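Local coordinates for protein transcriptional regulator, MarR family (Methanosarcina mazei, PDB 3S2W) that probably binds DNA as a MarR-family transcription factor and regulates gene expression, at residues Y93-R98 with F109-G114. Sequence-based numbering, arbitrary orientation.
Sequences YVFRQR and FLTEKG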
loop_
_atom_site.group_PDB
_atom_site.type_symbol
_atom_site.label_atom_id
_atom_site.label_comp_id
_atom_site.label_asym_id
_atom_site.label_seq_id
_atom_site.Cartn_x
_atom_site.Cartn_y
_atom_site.Cartn_z
ATOM N N TYR A 93 6.212 -20.232 -12.698
ATOM C CA TYR A 93 7.102 -19.833 -11.614
ATOM C C TYR A 93 6.821 -20.574 -10.327
ATOM O O TYR A 93 7.657 -20.610 -9.432
ATOM C CB TYR A 93 6.990 -18.343 -11.344
ATOM C CG TYR A 93 7.567 -17.505 -12.436
ATOM C CD1 TYR A 93 8.826 -17.773 -12.937
ATOM C CD2 TYR A 93 6.845 -16.455 -12.982
ATOM C CE1 TYR A 93 9.350 -17.011 -13.930
ATOM C CE2 TYR A 93 7.362 -15.691 -13.974
ATOM C CZ TYR A 93 8.615 -15.969 -14.446
ATOM O OH TYR A 93 9.146 -15.212 -15.442
ATOM N N VAL A 94 5.628 -21.136 -10.208
ATOM C CA VAL A 94 5.324 -21.910 -9.015
ATOM C C VAL A 94 4.429 -23.047 -9.362
ATOM O O VAL A 94 3.756 -23.012 -10.385
ATOM C CB VAL A 94 4.585 -21.100 -7.956
ATOM C CG1 VAL A 94 5.379 -19.881 -7.596
ATOM C CG2 VAL A 94 3.164 -20.763 -8.434
ATOM N N PHE A 95 4.398 -24.043 -8.488
ATOM C CA PHE A 95 3.436 -25.121 -8.641
ATOM C C PHE A 95 2.753 -25.355 -7.326
ATOM O O PHE A 95 3.235 -24.899 -6.283
ATOM C CB PHE A 95 4.063 -26.401 -9.221
ATOM C CG PHE A 95 4.981 -27.135 -8.271
ATOM C CD1 PHE A 95 4.482 -28.105 -7.404
ATOM C CD2 PHE A 95 6.345 -26.883 -8.269
ATOM C CE1 PHE A 95 5.321 -28.779 -6.546
ATOM C CE2 PHE A 95 7.195 -27.573 -7.405
ATOM C CZ PHE A 95 6.686 -28.520 -6.549
ATOM N N ARG A 96 1.601 -26.013 -7.404
ATOM C CA ARG A 96 0.760 -26.319 -6.254
ATOM C C ARG A 96 0.840 -27.807 -5.947
ATOM O O ARG A 96 0.925 -28.637 -6.848
ATOM C CB ARG A 96 -0.700 -26.026 -6.575
ATOM C CG ARG A 96 -1.169 -24.607 -6.434
ATOM C CD ARG A 96 -2.409 -24.446 -7.345
ATOM N NE ARG A 96 -3.201 -23.259 -7.061
ATOM C CZ ARG A 96 -3.762 -22.503 -7.998
ATOM N NH1 ARG A 96 -3.606 -22.825 -9.285
ATOM N NH2 ARG A 96 -4.483 -21.423 -7.655
ATOM N N GLN A 97 0.760 -28.155 -4.676
ATOM C CA GLN A 97 0.705 -29.558 -4.305
ATOM C C GLN A 97 -0.274 -29.724 -3.181
ATOM O O GLN A 97 -0.133 -29.074 -2.151
ATOM C CB GLN A 97 2.072 -30.046 -3.858
ATOM C CG GLN A 97 2.642 -31.114 -4.751
ATOM C CD GLN A 97 2.035 -32.455 -4.466
ATOM O OE1 GLN A 97 2.096 -32.937 -3.338
ATOM N NE2 GLN A 97 1.423 -33.064 -5.477
ATOM N N ARG A 98 -1.284 -30.562 -3.399
ATOM C CA ARG A 98 -2.227 -30.940 -2.350
ATOM C C ARG A 98 -1.525 -31.809 -1.321
ATOM O O ARG A 98 -0.858 -32.776 -1.681
ATOM C CB ARG A 98 -3.377 -31.744 -2.953
ATOM C CG ARG A 98 -4.479 -32.104 -1.966
ATOM C CD ARG A 98 -5.479 -33.075 -2.594
ATOM N NE ARG A 98 -5.573 -32.890 -4.043
ATOM C CZ ARG A 98 -5.248 -33.808 -4.952
ATOM N NH1 ARG A 98 -5.370 -33.527 -6.245
ATOM N NH2 ARG A 98 -4.809 -35.004 -4.576
ATOM N N PHE A 109 4.919 -24.018 -4.117
ATOM C CA PHE A 109 6.353 -24.190 -4.172
ATOM C C PHE A 109 6.903 -23.452 -5.379
ATOM O O PHE A 109 6.247 -23.367 -6.410
ATOM C CB PHE A 109 6.689 -25.663 -4.351
ATOM C CG PHE A 109 6.435 -26.519 -3.142
ATOM C CD1 PHE A 109 7.473 -26.829 -2.269
ATOM C CD2 PHE A 109 5.183 -27.065 -2.905
ATOM C CE1 PHE A 109 7.265 -27.640 -1.153
ATOM C CE2 PHE A 109 4.965 -27.884 -1.774
ATOM C CZ PHE A 109 6.015 -28.168 -0.903
ATOM N N LEU A 110 8.121 -22.934 -5.267
ATOM C CA LEU A 110 8.813 -22.372 -6.426
ATOM C C LEU A 110 9.252 -23.483 -7.373
ATOM O O LEU A 110 9.712 -24.543 -6.931
ATOM C CB LEU A 110 10.024 -21.558 -5.974
ATOM C CG LEU A 110 9.668 -20.268 -5.224
ATOM C CD1 LEU A 110 10.804 -19.868 -4.278
ATOM C CD2 LEU A 110 9.291 -19.114 -6.209
ATOM N N THR A 111 9.093 -23.260 -8.672
ATOM C CA THR A 111 9.713 -24.132 -9.665
ATOM C C THR A 111 11.164 -23.694 -9.886
ATOM O O THR A 111 11.616 -22.694 -9.320
ATOM C CB THR A 111 9.009 -24.025 -11.007
ATOM O OG1 THR A 111 9.113 -22.675 -11.466
ATOM C CG2 THR A 111 7.532 -24.404 -10.877
ATOM N N GLU A 112 11.900 -24.420 -10.718
ATOM C CA GLU A 112 13.270 -24.003 -11.004
ATOM C C GLU A 112 13.293 -22.633 -11.662
ATOM O O GLU A 112 14.046 -21.756 -11.244
ATOM C CB GLU A 112 14.036 -25.051 -11.827
ATOM C CG GLU A 112 14.848 -26.001 -10.948
ATOM C CD GLU A 112 15.878 -25.263 -10.081
ATOM O OE1 GLU A 112 16.694 -24.505 -10.646
ATOM O OE2 GLU A 112 15.869 -25.436 -8.840
ATOM N N LYS A 113 12.456 -22.447 -12.685
ATOM C CA LYS A 113 12.263 -21.128 -13.295
ATOM C C LYS A 113 12.048 -20.033 -12.227
ATOM O O LYS A 113 12.685 -18.991 -12.261
ATOM C CB LYS A 113 11.081 -21.165 -14.268
ATOM C CG LYS A 113 11.057 -20.048 -15.299
ATOM C CD LYS A 113 9.795 -20.131 -16.171
ATOM C CE LYS A 113 9.914 -19.296 -17.444
ATOM N NZ LYS A 113 8.720 -19.440 -18.328
ATOM N N GLY A 114 11.164 -20.277 -11.266
ATOM C CA GLY A 114 10.978 -19.335 -10.177
ATOM C C GLY A 114 12.193 -19.144 -9.267
ATOM O O GLY A 114 12.426 -18.043 -8.754
#
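Phe95 and Phe109 face each other as an antiparallel hydrogen-bonded pair: Phe95 N gives its hydrogen to Phe109 O, and Phe109 N returns one to Phe95 O, both at 2.9 Å. Their side chains share one face of the sheet. With CG between the backbone N and the carbonyl carbon (chi1 71°), the Phe95 ring is turned so that one face lies against Phe109 CB, 3.8 Å from the ring centroid in a CH-pi contact. The planes are only 12° from parallel but offset, so this broad apolar contact rests on CB rather than on ring-over-ring stacking. Thr111 CG2 meets the Phe95 ring edge, 3.8 Å from CD2. This pairing belongs to the beta hairpin, or wing, of the MarR winged helix-turn-helix fold, where strand 106-110 runs straight into helix 112-133. Threonine suits the N-cap of that helix, adding a hydroxyl to its methyl: OG1 accepts from Gly114 N (3.2 Å), the capping bond, and donates to Gly92 O. Separately, Thr111 N bonds Tyr93 O at 3.1 Å. An alanine here would probably leave Gly114 N without its cap, Gly92 O without its hydroxyl partner and the Phe95 edge without its methyl neighbour. Glycine suits position 114, since a CB would run into Tyr93 O. Beside it, aliphatic Lys113 carbons lie against Tyr93 CE1, and Tyr46 O holds Tyr93 OH. On the opposite face, branched, apolar Val94 and Leu110 both pack on Leu59 of helix 53-61.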